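Nucleoporin NUP116 (Candida glabrata, PDB 3NF5) is probably a structural component of the nuclear pore complex in nucleocytoplasmic transport, the C-terminal pore-targeting domain being the part in this crystal. Local coordinates at residues R98-N103 and T147-V152; F11-Y16 and I65-V70; Q34-L39 and V55-I60; F51-D56 and N94-I99. One frame throughout, in Å; residues are numbered along the deposited sequence. Where two conformers were deposited one is given.

Contact 1 of 4, residues R98-N103 and T147-V152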
loop_
_atom_site.group_PDB
_atom_site.type_symbol
_atom_site.label_atom_id
_atom_site.label_comp_id
_atom_site.label_asym_id
_atom_site.label_seq_id
_atom_site.Cartn_x
_atom_site.Cartn_y
_atom_site.Cartn_z
ATOM N N ARG A 98 -3.295 6.795 4.566
ATOM C CA ARG A 98 -4.213 5.782 5.034
ATOM C C ARG A 98 -3.840 4.608 4.168
ATOM O O ARG A 98 -3.783 4.711 2.869
ATOM C CB ARG A 98 -5.663 6.172 4.807
ATOM C CG ARG A 98 -6.664 5.070 5.062
ATOM C CD ARG A 98 -8.143 5.528 5.020
ATOM N NE ARG A 98 -8.513 6.443 6.113
ATOM C CZ ARG A 98 -8.806 7.731 5.978
ATOM N NH1 ARG A 98 -8.789 8.352 4.782
ATOM N NH2 ARG A 98 -9.106 8.417 7.070
ATOM N N ILE A 99 -3.621 3.504 4.874
ATOM C CA ILE A 99 -3.259 2.216 4.233
ATOM C C ILE A 99 -4.357 1.156 4.415
ATOM O O ILE A 99 -4.915 0.994 5.510
ATOM C CB ILE A 99 -1.909 1.767 4.782
ATOM C CG1 ILE A 99 -0.851 2.870 4.475
ATOM C CG2 ILE A 99 -1.516 0.353 4.129
ATOM C CD1 ILE A 99 0.525 2.685 4.985
ATOM N N SER A 100 -4.731 0.487 3.329
ATOM C CA SER A 100 -5.697 -0.608 3.392
ATOM C C SER A 100 -4.981 -1.907 2.910
ATOM O O SER A 100 -4.315 -1.878 1.907
ATOM C CB SER A 100 -6.920 -0.331 2.502
ATOM O OG SER A 100 -7.573 0.920 2.812
ATOM N N CYS A 101 -5.106 -2.979 3.678
ATOM C CA CYS A 101 -4.552 -4.332 3.355
ATOM C C CYS A 101 -5.720 -5.343 3.249
ATOM O O CYS A 101 -6.636 -5.359 4.095
ATOM C CB CYS A 101 -3.613 -4.753 4.436
ATOM S SG CYS A 101 -2.170 -3.743 4.637
ATOM N N TYR A 102 -5.731 -6.122 2.161
ATOM C CA TYR A 102 -6.883 -6.964 1.825
ATOM C C TYR A 102 -6.574 -8.400 2.212
ATOM O O TYR A 102 -5.431 -8.784 2.238
ATOM C CB TYR A 102 -7.150 -6.879 0.303
ATOM C CG TYR A 102 -7.299 -5.482 -0.248
ATOM C CD1 TYR A 102 -7.981 -4.495 0.454
ATOM C CD2 TYR A 102 -6.864 -5.190 -1.523
ATOM C CE1 TYR A 102 -8.168 -3.232 -0.100
ATOM C CE2 TYR A 102 -7.049 -3.935 -2.119
ATOM C CZ TYR A 102 -7.668 -2.958 -1.398
ATOM O OH TYR A 102 -7.838 -1.745 -1.997
ATOM N N ASN A 103 -7.611 -9.174 2.531
ATOM C CA ASN A 103 -7.476 -10.603 2.878
ATOM C C ASN A 103 -6.474 -10.888 3.964
ATOM O O ASN A 103 -5.689 -11.865 3.891
ATOM C CB ASN A 103 -7.225 -11.422 1.596
ATOM C CG ASN A 103 -8.329 -11.191 0.603
ATOM O OD1 ASN A 103 -9.483 -11.255 0.989
ATOM N ND2 ASN A 103 -8.012 -10.796 -0.605
ATOM N N THR A 147 -10.350 -7.001 5.335
ATOM C CA THR A 147 -9.788 -5.654 5.114
ATOM C C THR A 147 -9.369 -4.995 6.429
ATOM O O THR A 147 -10.139 -4.920 7.392
ATOM C CB THR A 147 -10.754 -4.780 4.305
ATOM O OG1 THR A 147 -10.948 -5.387 3.032
ATOM C CG2 THR A 147 -10.137 -3.330 4.098
ATOM N N TYR A 148 -8.136 -4.541 6.475
ATOM C CA TYR A 148 -7.546 -3.870 7.615
ATOM C C TYR A 148 -7.183 -2.487 7.121
ATOM O O TYR A 148 -6.550 -2.360 6.107
ATOM C CB TYR A 148 -6.322 -4.590 8.071
ATOM C CG TYR A 148 -5.293 -3.888 8.934
ATOM C CD1 TYR A 148 -5.632 -3.188 10.091
ATOM C CD2 TYR A 148 -3.983 -3.963 8.614
ATOM C CE1 TYR A 148 -4.650 -2.590 10.881
ATOM C CE2 TYR A 148 -3.030 -3.402 9.387
ATOM C CZ TYR A 148 -3.380 -2.662 10.482
ATOM O OH TYR A 148 -2.389 -2.093 11.210
ATOM N N CYS A 149 -7.675 -1.485 7.818
ATOM C CA CYS A 149 -7.389 -0.101 7.474
ATOM C C CYS A 149 -6.779 0.620 8.648
ATOM O O CYS A 149 -7.264 0.504 9.789
ATOM C CB CYS A 149 -8.649 0.646 7.095
ATOM S SG CYS A 149 -9.444 0.089 5.612
ATOM N N PHE A 150 -5.747 1.417 8.357
ATOM C CA PHE A 150 -5.087 2.234 9.371
ATOM C C PHE A 150 -4.421 3.475 8.740
ATOM O O PHE A 150 -4.280 3.566 7.504
ATOM C CB PHE A 150 -4.053 1.400 10.092
ATOM C CG PHE A 150 -2.920 0.932 9.228
ATOM C CD1 PHE A 150 -1.679 1.594 9.245
ATOM C CD2 PHE A 150 -3.090 -0.185 8.407
ATOM C CE1 PHE A 150 -0.591 1.140 8.442
ATOM C CE2 PHE A 150 -2.073 -0.635 7.637
ATOM C CZ PHE A 150 -0.784 0.015 7.648
ATOM N N THR A 151 -4.057 4.429 9.582
ATOM C CA THR A 151 -3.300 5.605 9.141
ATOM C C THR A 151 -1.934 5.619 9.786
ATOM O O THR A 151 -1.689 4.953 10.825
ATOM C CB THR A 151 -4.031 6.933 9.383
ATOM O OG1 THR A 151 -4.181 7.175 10.779
ATOM C CG2 THR A 151 -5.383 6.942 8.749
ATOM N N VAL A 152 -1.043 6.351 9.118
ATOM C CA VAL A 152 0.304 6.597 9.570
ATOM C C VAL A 152 0.483 8.098 9.476
ATOM O O VAL A 152 -0.042 8.732 8.580
ATOM C CB VAL A 152 1.275 5.781 8.726
ATOM C CG1 VAL A 152 1.031 4.288 8.937
ATOM C CG2 VAL A 152 1.125 6.063 7.219
HETATM O O HOH W 1 -10.341 -7.736 1.979
#
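Arg98 lies near the start of strand 97-101, which runs antiparallel to its neighbour 147-152 in the six-stranded sheet of the domain. Its CG stands anti to the backbone N (chi1 170°) and the chain bends at chi3. CB passes 4.0 Å from Thr151 CG2, the two side chains lying side by side, while NE of the guanidinium reaches across 147-152 to Glu139 of strand 137-142 in a salt bridge. Ile99 lies on the other face. Its N donates to Phe150 O at 2.7 Å, nearly along the C=O axis, and its O accepts from Phe150 N at 3.0 Å. The Phe150 ring, swung into the crowded position between backbone N and carbonyl carbon (chi1 64°), comes back against this residue, so that Ile99 CB sits over one ring face in a CH-pi contact, 3.5 Å from CZ. Tyr148 OH lies over the opposite face. Ser100 returns to the face of Arg98 and Thr151, where its OG is 3.5 Å from Cys149 SG. Cys101 is the second hydrogen-bonded position: its N and O pair with Tyr148 O and N, both at 2.9 Å, and its SG lies at the edge of the Phe150 ring. Beyond it, Tyr102 runs alongside Thr147, and one water joins Asn103 N to Thr147 OG1 where the ladder ends. Four nearly straight backbone N-H...O hydrogen bonds therefore satisfy the facing groups, while the two faces differ in chemistry: Ile99, Cys101 and Phe150 meet Val77 or Thr136 on the largely apolar side, and the Arg98 and Ser100 side is polar.

Contact 2 of 4, residues F11-Y16 and I65-V70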
loop_
_atom_site.group_PDB
_atom_site.type_symbol
_atom_site.label_atom_id
_atom_site.label_comp_id
_atom_site.label_asym_id
_atom_site.label_seq_id
_atom_site.Cartn_x
_atom_site.Cartn_y
_atom_site.Cartn_z
ATOM N N PHE A 11 3.780 -8.681 -22.110
ATOM C CA PHE A 11 3.136 -8.701 -20.785
ATOM C C PHE A 11 3.358 -7.334 -20.090
ATOM O O PHE A 11 4.444 -6.777 -20.104
ATOM C CB PHE A 11 3.755 -9.846 -19.940
ATOM C CG PHE A 11 3.290 -9.935 -18.520
ATOM C CD1 PHE A 11 2.112 -10.546 -18.205
ATOM C CD2 PHE A 11 4.079 -9.454 -17.494
ATOM C CE1 PHE A 11 1.668 -10.633 -16.847
ATOM C CE2 PHE A 11 3.688 -9.563 -16.121
ATOM C CZ PHE A 11 2.501 -10.162 -15.801
ATOM N N VAL A 12 2.304 -6.801 -19.508
ATOM C CA VAL A 12 2.468 -5.653 -18.623
ATOM C C VAL A 12 1.924 -6.024 -17.250
ATOM O O VAL A 12 1.080 -6.921 -17.104
ATOM C CB VAL A 12 1.804 -4.379 -19.192
ATOM C CG1 VAL A 12 2.519 -3.911 -20.464
ATOM C CG2 VAL A 12 0.266 -4.569 -19.410
ATOM N N ASP A 13 2.433 -5.343 -16.227
ATOM C CA ASP A 13 1.927 -5.524 -14.893
ATOM C C ASP A 13 0.405 -5.440 -14.855
ATOM O O ASP A 13 -0.220 -4.542 -15.418
ATOM C CB ASP A 13 2.522 -4.467 -13.957
ATOM C CG ASP A 13 1.960 -4.561 -12.538
ATOM O OD1 ASP A 13 2.348 -5.481 -11.726
ATOM O OD2 ASP A 13 1.121 -3.681 -12.257
ATOM N N GLU A 14 -0.167 -6.420 -14.190
ATOM C CA GLU A 14 -1.551 -6.418 -13.811
ATOM C C GLU A 14 -1.540 -5.903 -12.351
ATOM O O GLU A 14 -0.494 -5.796 -11.675
ATOM C CB GLU A 14 -2.098 -7.874 -13.924
ATOM N N ASN A 15 -2.686 -5.605 -11.831
ATOM C CA ASN A 15 -2.759 -5.345 -10.385
ATOM C C ASN A 15 -2.374 -3.925 -9.900
ATOM O O ASN A 15 -3.187 -3.342 -9.162
ATOM C CB ASN A 15 -1.980 -6.375 -9.554
ATOM C CG ASN A 15 -2.256 -7.809 -9.962
ATOM O OD1 ASN A 15 -1.336 -8.534 -10.401
ATOM N ND2 ASN A 15 -3.505 -8.226 -9.821
ATOM N N TYR A 16 -1.210 -3.369 -10.270
ATOM C CA TYR A 16 -0.849 -2.014 -9.735
ATOM C C TYR A 16 -1.532 -0.921 -10.496
ATOM O O TYR A 16 -1.716 -1.004 -11.683
ATOM C CB TYR A 16 0.659 -1.691 -9.731
ATOM C CG TYR A 16 1.376 -2.349 -8.623
ATOM C CD1 TYR A 16 1.490 -1.743 -7.389
ATOM C CD2 TYR A 16 1.936 -3.611 -8.785
ATOM C CE1 TYR A 16 2.153 -2.336 -6.343
ATOM C CE2 TYR A 16 2.548 -4.263 -7.703
ATOM C CZ TYR A 16 2.675 -3.607 -6.504
ATOM O OH TYR A 16 3.302 -4.181 -5.427
ATOM N N ILE A 65 7.609 4.100 -8.628
ATOM C CA ILE A 65 6.724 4.204 -7.507
ATOM C C ILE A 65 5.945 2.894 -7.286
ATOM O O ILE A 65 6.062 2.266 -6.210
ATOM C CB ILE A 65 5.737 5.397 -7.627
ATOM C CG1 ILE A 65 6.482 6.724 -7.737
ATOM C CG2 ILE A 65 4.781 5.389 -6.410
ATOM C CD1 ILE A 65 5.569 7.896 -8.017
ATOM N N CYS A 66 5.176 2.468 -8.283
ATOM C CA CYS A 66 4.486 1.161 -8.183
ATOM C C CYS A 66 5.451 -0.020 -8.269
ATOM O O CYS A 66 6.230 -0.131 -9.236
ATOM C CB CYS A 66 3.495 0.990 -9.324
ATOM S SG CYS A 66 2.174 2.179 -9.380
ATOM N N ASP A 67 5.360 -0.905 -7.285
ATOM C CA ASP A 67 6.103 -2.194 -7.217
ATOM C C ASP A 67 7.643 -2.094 -7.079
ATOM O O ASP A 67 8.389 -3.014 -7.435
ATOM C CB ASP A 67 5.698 -3.098 -8.373
ATOM C CG ASP A 67 5.764 -4.592 -8.040
ATOM O OD1 ASP A 67 5.610 -5.050 -6.883
ATOM O OD2 ASP A 67 5.925 -5.318 -9.016
ATOM N N ASP A 68 8.107 -0.997 -6.502
ATOM C CA ASP A 68 9.501 -0.797 -6.098
ATOM C C ASP A 68 9.485 0.062 -4.813
ATOM O O ASP A 68 9.719 -0.435 -3.766
ATOM C CB ASP A 68 10.293 -0.150 -7.244
ATOM C CG ASP A 68 11.717 0.214 -6.881
ATOM O OD1 ASP A 68 12.066 0.154 -5.672
ATOM O OD2 ASP A 68 12.479 0.648 -7.804
ATOM N N LEU A 69 9.130 1.336 -4.897
ATOM C CA LEU A 69 8.988 2.135 -3.682
ATOM C C LEU A 69 7.775 1.686 -2.830
ATOM O O LEU A 69 7.807 1.759 -1.636
ATOM C CB LEU A 69 8.775 3.598 -4.038
ATOM C CG LEU A 69 10.023 4.299 -4.616
ATOM C CD1 LEU A 69 9.643 5.785 -4.822
ATOM C CD2 LEU A 69 11.192 4.140 -3.641
ATOM N N VAL A 70 6.701 1.293 -3.484
ATOM C CA VAL A 70 5.463 0.890 -2.833
ATOM C C VAL A 70 5.138 -0.499 -3.354
ATOM O O VAL A 70 4.928 -0.671 -4.571
ATOM C CB VAL A 70 4.270 1.832 -3.131
ATOM C CG1 VAL A 70 3.027 1.323 -2.373
ATOM C CG2 VAL A 70 4.582 3.296 -2.737
#
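A short helical turn with a wider pi-type hydrogen bond, residues 65-69, packs beneath the tyrosine that begins edge strand 16-19, at the surface of the domain. Tyr16 carries nearly all of the contact from its side. Its CG lies anti to the carbonyl carbon (chi1 -77°), which directs the ring over the start of the turn. Asp67 crosses it at about a right angle, with CB 3.4 Å above the ring plane and offset toward the rim, a CH-pi contact near CE2 and CZ. The carboxylate is tilted 33° from the ring, and its OD1 reaches the hydroxyl at 2.9 Å, where Tyr16 OH donates a weak hydrogen bond. The same hydroxyl is also hydrogen-bonded to the backbone N of Phe72, so it has two partners, Asp67 OD1 and the backbone of Phe72. Nearer the root, Cys66 CB touches Tyr16 CD1 at 3.9 Å, and its SG makes an oblique sulfur-aromatic contact, 5.5 Å from the ring centroid. Asp13 lies at the ring edge, in plane, through OD1; its OD2 uses the syn lone pair to accept from Tyr16 N at 3.1 Å. Asp13 OD1 and Asp67 OD2 are 4.5 Å apart, a proximity of like charges that may raise the proton affinity of either group. Within 65-70, Val70 N bonds to Ile65 O at 3.0 Å, closing the wide turn, and Asp67 N bonds back to Val70 O. The loop preceding the strand is thus folded by an Asx motif at Asp13, whose acceptor ties down the very residue that meets the pi-type turn.

Contact 3 of 4, residues Q34-L39 and V55-I60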
loop_
_atom_site.group_PDB
_atom_site.type_symbol
_atom_site.label_atom_id
_atom_site.label_comp_id
_atom_site.label_asym_id
_atom_site.label_seq_id
_atom_site.Cartn_x
_atom_site.Cartn_y
_atom_site.Cartn_z
ATOM N N GLN A 34 5.883 19.076 -6.575
ATOM C CA GLN A 34 6.239 19.200 -5.178
ATOM C C GLN A 34 5.025 19.101 -4.258
ATOM O O GLN A 34 5.209 19.050 -3.084
ATOM C CB GLN A 34 7.012 20.527 -4.869
ATOM C CG GLN A 34 8.387 20.485 -5.326
ATOM C CD GLN A 34 9.142 21.848 -5.473
ATOM O OE1 GLN A 34 10.296 21.827 -5.853
ATOM N NE2 GLN A 34 8.490 22.978 -5.264
ATOM N N LYS A 35 3.808 19.078 -4.791
ATOM C CA LYS A 35 2.597 19.127 -3.947
ATOM C C LYS A 35 1.419 18.350 -4.596
ATOM O O LYS A 35 0.302 18.831 -4.740
ATOM C CB LYS A 35 2.238 20.565 -3.566
ATOM C CG LYS A 35 2.024 21.536 -4.760
ATOM C CD LYS A 35 1.240 22.790 -4.315
ATOM C CE LYS A 35 -0.178 22.829 -4.944
ATOM N NZ LYS A 35 -0.912 21.508 -4.828
ATOM N N VAL A 36 1.686 17.099 -4.948
ATOM C CA VAL A 36 0.692 16.299 -5.583
ATOM C C VAL A 36 -0.348 15.905 -4.523
ATOM O O VAL A 36 -0.008 15.350 -3.494
ATOM C CB VAL A 36 1.303 15.047 -6.247
ATOM C CG1 VAL A 36 0.147 14.156 -6.773
ATOM C CG2 VAL A 36 2.291 15.537 -7.344
ATOM N N GLU A 37 -1.595 16.272 -4.755
ATOM C CA GLU A 37 -2.694 15.880 -3.873
ATOM C C GLU A 37 -3.415 14.582 -4.232
ATOM O O GLU A 37 -3.409 14.142 -5.373
ATOM C CB GLU A 37 -3.728 17.025 -3.810
ATOM N N ASN A 38 -4.014 13.983 -3.224
ATOM C CA ASN A 38 -4.787 12.738 -3.336
ATOM C C ASN A 38 -4.042 11.658 -4.124
ATOM O O ASN A 38 -4.684 10.963 -4.949
ATOM C CB ASN A 38 -6.165 12.976 -3.989
ATOM C CG ASN A 38 -7.011 13.952 -3.174
ATOM O OD1 ASN A 38 -6.742 14.172 -1.999
ATOM N ND2 ASN A 38 -8.007 14.538 -3.798
ATOM N N LEU A 39 -2.720 11.580 -3.940
ATOM C CA LEU A 39 -1.947 10.458 -4.536
ATOM C C LEU A 39 -2.410 9.075 -3.940
ATOM O O LEU A 39 -2.504 8.875 -2.710
ATOM C CB LEU A 39 -0.422 10.634 -4.401
ATOM C CG LEU A 39 0.566 9.546 -4.876
ATOM C CD1 LEU A 39 0.458 9.554 -6.364
ATOM C CD2 LEU A 39 2.017 9.753 -4.497
ATOM N N VAL A 55 2.140 15.319 -1.531
ATOM C CA VAL A 55 3.397 14.616 -1.666
ATOM C C VAL A 55 4.345 15.351 -2.655
ATOM O O VAL A 55 3.900 15.838 -3.693
ATOM C CB VAL A 55 3.051 13.155 -2.062
ATOM C CG1 VAL A 55 4.129 12.497 -2.551
ATOM C CG2 VAL A 55 2.512 12.447 -0.785
ATOM N N ASP A 56 5.628 15.451 -2.296
ATOM C CA ASP A 56 6.655 16.008 -3.188
ATOM C C ASP A 56 7.280 14.888 -3.972
ATOM O O ASP A 56 8.058 14.118 -3.422
ATOM C CB ASP A 56 7.708 16.741 -2.324
ATOM C CG ASP A 56 8.855 17.291 -3.129
ATOM O OD1 ASP A 56 8.859 17.144 -4.362
ATOM O OD2 ASP A 56 9.769 17.898 -2.524
ATOM N N LEU A 57 6.896 14.714 -5.221
ATOM C CA LEU A 57 7.523 13.694 -6.069
ATOM C C LEU A 57 8.761 14.162 -6.907
ATOM O O LEU A 57 9.159 13.466 -7.876
ATOM C CB LEU A 57 6.454 13.094 -6.971
ATOM C CG LEU A 57 5.228 12.425 -6.318
ATOM C CD1 LEU A 57 4.327 11.944 -7.453
ATOM C CD2 LEU A 57 5.729 11.285 -5.452
ATOM N N SER A 58 9.383 15.305 -6.560
ATOM C CA SER A 58 10.443 15.858 -7.405
ATOM C C SER A 58 11.522 14.827 -7.471
ATOM O O SER A 58 11.841 14.276 -6.442
ATOM C CB SER A 58 11.144 17.101 -6.805
ATOM O OG SER A 58 10.297 18.010 -6.177
ATOM N N ASP A 59 12.063 14.593 -8.661
ATOM C CA ASP A 59 13.255 13.764 -8.867
ATOM C C ASP A 59 13.030 12.252 -8.757
ATOM O O ASP A 59 13.851 11.470 -9.263
ATOM C CB ASP A 59 14.368 14.172 -7.885
ATOM N N ILE A 60 11.912 11.838 -8.178
ATOM C CA ILE A 60 11.532 10.436 -8.132
ATOM C C ILE A 60 11.173 9.938 -9.522
ATOM O O ILE A 60 10.279 10.509 -10.155
ATOM C CB ILE A 60 10.327 10.253 -7.255
ATOM C CG1 ILE A 60 10.677 10.671 -5.825
ATOM C CG2 ILE A 60 9.857 8.791 -7.303
ATOM C CD1 ILE A 60 9.595 10.270 -4.804
#
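Leu39, Val55, Leu57 and Val36 form the apolar centre where two loops meet through a single antiparallel beta bridge, Val36 with Val55, beside the sheet. Leu39 CD2 does double duty: it crosses Val55 at about a right angle, 4.0 Å from CG1, and meets Leu57 CD2 tip to tip at 4.1 Å. Val36, with CG2 beside its backbone N, brings that methyl to Leu57 CD1. Leu25 of helix 22-27 packs on both Val36 and Leu57, and Leu93 on Leu39 and Val55, so the cluster ties the two loops to helix 22-27 and to the loop holding Leu93. Just outside it, the bridge is closed by two hydrogen bonds, Val36 N to Val55 O at 2.8 Å and Val55 N to Val36 O at 2.9 Å, the latter on a lone pair in the carbonyl plane. Farther out, Gln34 and Asp56 run side by side, and Gln34 CG lies against Ser58 OG at 3.2 Å; the amide oxygen of Gln34 is hydrogen-bonded to Lys30. Asp56 makes an Asx turn in which OD1 is gripped twice: Ser58 N meets it at 2.9 Å from above the carboxylate plane, and Ser58 OG donates to its syn lone pair at a very short 2.5 Å.

Contact 4 of 4, residues F51-D56 and N94-I99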
loop_
_atom_site.group_PDB
_atom_site.type_symbol
_atom_site.label_atom_id
_atom_site.label_comp_id
_atom_site.label_asym_id
_atom_site.label_seq_id
_atom_site.Cartn_x
_atom_site.Cartn_y
_atom_site.Cartn_z
ATOM N N PHE A 51 -2.297 8.835 0.236
ATOM C CA PHE A 51 -1.594 9.894 0.921
ATOM C C PHE A 51 -2.575 11.025 1.233
ATOM O O PHE A 51 -3.332 11.458 0.375
ATOM C CB PHE A 51 -0.423 10.388 0.090
ATOM C CG PHE A 51 0.638 9.383 -0.043
ATOM C CD1 PHE A 51 0.623 8.494 -1.099
ATOM C CD2 PHE A 51 1.571 9.243 0.945
ATOM C CE1 PHE A 51 1.580 7.514 -1.191
ATOM C CE2 PHE A 51 2.511 8.262 0.893
ATOM C CZ PHE A 51 2.523 7.384 -0.195
ATOM N N LEU A 52 -2.581 11.449 2.472
ATOM C CA LEU A 52 -3.597 12.373 2.956
ATOM C C LEU A 52 -3.061 13.794 3.001
ATOM O O LEU A 52 -3.833 14.713 3.063
ATOM C CB LEU A 52 -4.096 11.929 4.291
ATOM C CG LEU A 52 -4.745 10.569 4.259
ATOM C CD1 LEU A 52 -5.087 10.144 5.691
ATOM C CD2 LEU A 52 -5.978 10.577 3.408
ATOM N N ASP A 53 -1.745 13.981 2.954
ATOM C CA ASP A 53 -1.197 15.294 2.660
ATOM C C ASP A 53 -0.632 15.364 1.261
ATOM O O ASP A 53 -0.285 14.314 0.699
ATOM C CB ASP A 53 -0.099 15.575 3.635
ATOM C CG ASP A 53 -0.616 15.791 5.081
ATOM O OD1 ASP A 53 -1.756 16.304 5.295
ATOM O OD2 ASP A 53 0.151 15.375 5.978
ATOM N N PRO A 54 -0.396 16.592 0.733
ATOM C CA PRO A 54 0.437 16.718 -0.481
ATOM C C PRO A 54 1.779 15.967 -0.424
ATOM O O PRO A 54 2.490 16.015 0.574
ATOM C CB PRO A 54 0.687 18.217 -0.587
ATOM C CG PRO A 54 -0.395 18.871 0.226
ATOM C CD PRO A 54 -0.702 17.910 1.333
ATOM N N VAL A 55 2.140 15.319 -1.531
ATOM C CA VAL A 55 3.397 14.616 -1.666
ATOM C C VAL A 55 4.345 15.351 -2.655
ATOM O O VAL A 55 3.900 15.838 -3.693
ATOM C CB VAL A 55 3.051 13.155 -2.062
ATOM C CG1 VAL A 55 4.129 12.497 -2.551
ATOM C CG2 VAL A 55 2.512 12.447 -0.785
ATOM N N ASP A 56 5.628 15.451 -2.296
ATOM C CA ASP A 56 6.655 16.008 -3.188
ATOM C C ASP A 56 7.280 14.888 -3.972
ATOM O O ASP A 56 8.058 14.118 -3.422
ATOM C CB ASP A 56 7.708 16.741 -2.324
ATOM C CG ASP A 56 8.855 17.291 -3.129
ATOM O OD1 ASP A 56 8.859 17.144 -4.362
ATOM O OD2 ASP A 56 9.769 17.898 -2.524
ATOM N N ASN A 94 7.090 10.704 2.661
ATOM C CA ASN A 94 7.102 10.523 4.107
ATOM C C ASN A 94 6.148 11.468 4.820
ATOM O O ASN A 94 6.582 12.285 5.626
ATOM C CB ASN A 94 8.533 10.647 4.664
ATOM C CG ASN A 94 8.724 9.914 5.963
ATOM O OD1 ASN A 94 7.800 9.262 6.495
ATOM N ND2 ASN A 94 9.940 9.984 6.495
ATOM N N VAL A 95 4.848 11.316 4.535
ATOM C CA VAL A 95 3.779 12.160 5.009
ATOM C C VAL A 95 2.572 11.281 5.414
ATOM O O VAL A 95 2.638 10.023 5.339
ATOM C CB VAL A 95 3.350 13.152 3.889
ATOM C CG1 VAL A 95 4.567 14.038 3.431
ATOM C CG2 VAL A 95 2.713 12.415 2.670
ATOM N N ARG A 96 1.489 11.923 5.820
ATOM C CA ARG A 96 0.349 11.248 6.403
ATOM C C ARG A 96 -0.383 10.433 5.313
ATOM O O ARG A 96 -0.529 10.912 4.202
ATOM C CB ARG A 96 -0.547 12.275 7.058
ATOM C CG ARG A 96 -1.586 11.738 7.995
ATOM C CD ARG A 96 -2.183 12.858 8.805
ATOM N NE ARG A 96 -2.550 13.960 7.904
ATOM C CZ ARG A 96 -3.777 14.208 7.418
ATOM N NH1 ARG A 96 -4.828 13.472 7.768
ATOM N NH2 ARG A 96 -3.956 15.228 6.578
ATOM N N ALA A 97 -0.858 9.244 5.668
ATOM C CA ALA A 97 -1.405 8.310 4.668
ATOM C C ALA A 97 -2.388 7.349 5.343
ATOM O O ALA A 97 -2.345 7.163 6.543
ATOM C CB ALA A 97 -0.281 7.548 3.927
ATOM N N ARG A 98 -3.295 6.795 4.566
ATOM C CA ARG A 98 -4.213 5.782 5.034
ATOM C C ARG A 98 -3.840 4.608 4.168
ATOM O O ARG A 98 -3.783 4.711 2.869
ATOM C CB ARG A 98 -5.663 6.172 4.807
ATOM C CG ARG A 98 -6.664 5.070 5.062
ATOM C CD ARG A 98 -8.143 5.528 5.020
ATOM N NE ARG A 98 -8.513 6.443 6.113
ATOM C CZ ARG A 98 -8.806 7.731 5.978
ATOM N NH1 ARG A 98 -8.789 8.352 4.782
ATOM N NH2 ARG A 98 -9.106 8.417 7.070
ATOM N N ILE A 99 -3.621 3.504 4.874
ATOM C CA ILE A 99 -3.259 2.216 4.233
ATOM C C ILE A 99 -4.357 1.156 4.415
ATOM O O ILE A 99 -4.915 0.994 5.510
ATOM C CB ILE A 99 -1.909 1.767 4.782
ATOM C CG1 ILE A 99 -0.851 2.870 4.475
ATOM C CG2 ILE A 99 -1.516 0.353 4.129
ATOM C CD1 ILE A 99 0.525 2.685 4.985
#
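The tight part of this contact is an apolar patch around Val95, where the chain leaving strand 47-51 passes the approach to strand 97-101. Val95 CG2, in the crowded position between its backbone N and carbonyl carbon, is pressed to 3.5 Å from Val55 CG2, closer than usual for two methyls. The same methyl meets Phe51 CD2 at 3.8 Å, and that ring atom also touches Ala97 CB; Phe51 and Ala97 form a non-hydrogen-bonded antiparallel pair. Directly beyond this pair, Leu52 N donates to Arg96 O at 2.7 Å in a straight bond, although the donor stands 33° above the carbonyl plane. The outer side is looser and polar. Arg96 extends with CG anti to the backbone N (chi1 -165°), then bends at chi3, bringing its guanidinium over Leu52, whose CB lies 3.8 Å above one face near the rim. In its plane, NH2 forms a salt bridge with Asp53 OD1 at 2.8 Å. The two groups are far from coplanar, 60° apart, so one N-H rather than a paired fork makes the bond, and the oxygen is met from above the carboxylate plane. Leu52 also spreads its branches toward Arg98: CD1 lies over one guanidinium face, and CD2 is 3.8 Å from NH1, while NE of the same guanidinium is held by a salt bridge to Glu139. Leu93, from a loop, packs on both Phe51 and Val55. Across the sheet, Phe51 is bonded through its backbone to Leu39, while Ala97 is bonded to Val152, so the pair lies between the 40-43 and 147-152 sides of the fold.

Contacts 1 and 4 share strand 97-101 and hold it from its two sides: 147-152 pairs along one edge, and the end of 47-51 along the other. Contact 1 is a regular ladder, whereas contact 4 keeps a single bridge and turns to side chains, ending in a salt bridge at the surface. Contact 3 adjoins contact 4 through Val55 and Asp56 and joins two loops by a lone bridge over a buried apolar cluster. Contact 2 is the surface member, small and built around one tyrosine and acidic groups; its turn touches contact 3 where Ile65 and Leu69 pack on Ile60. Contacts 1 and 2 do not touch, their centres lying about 18 Å apart.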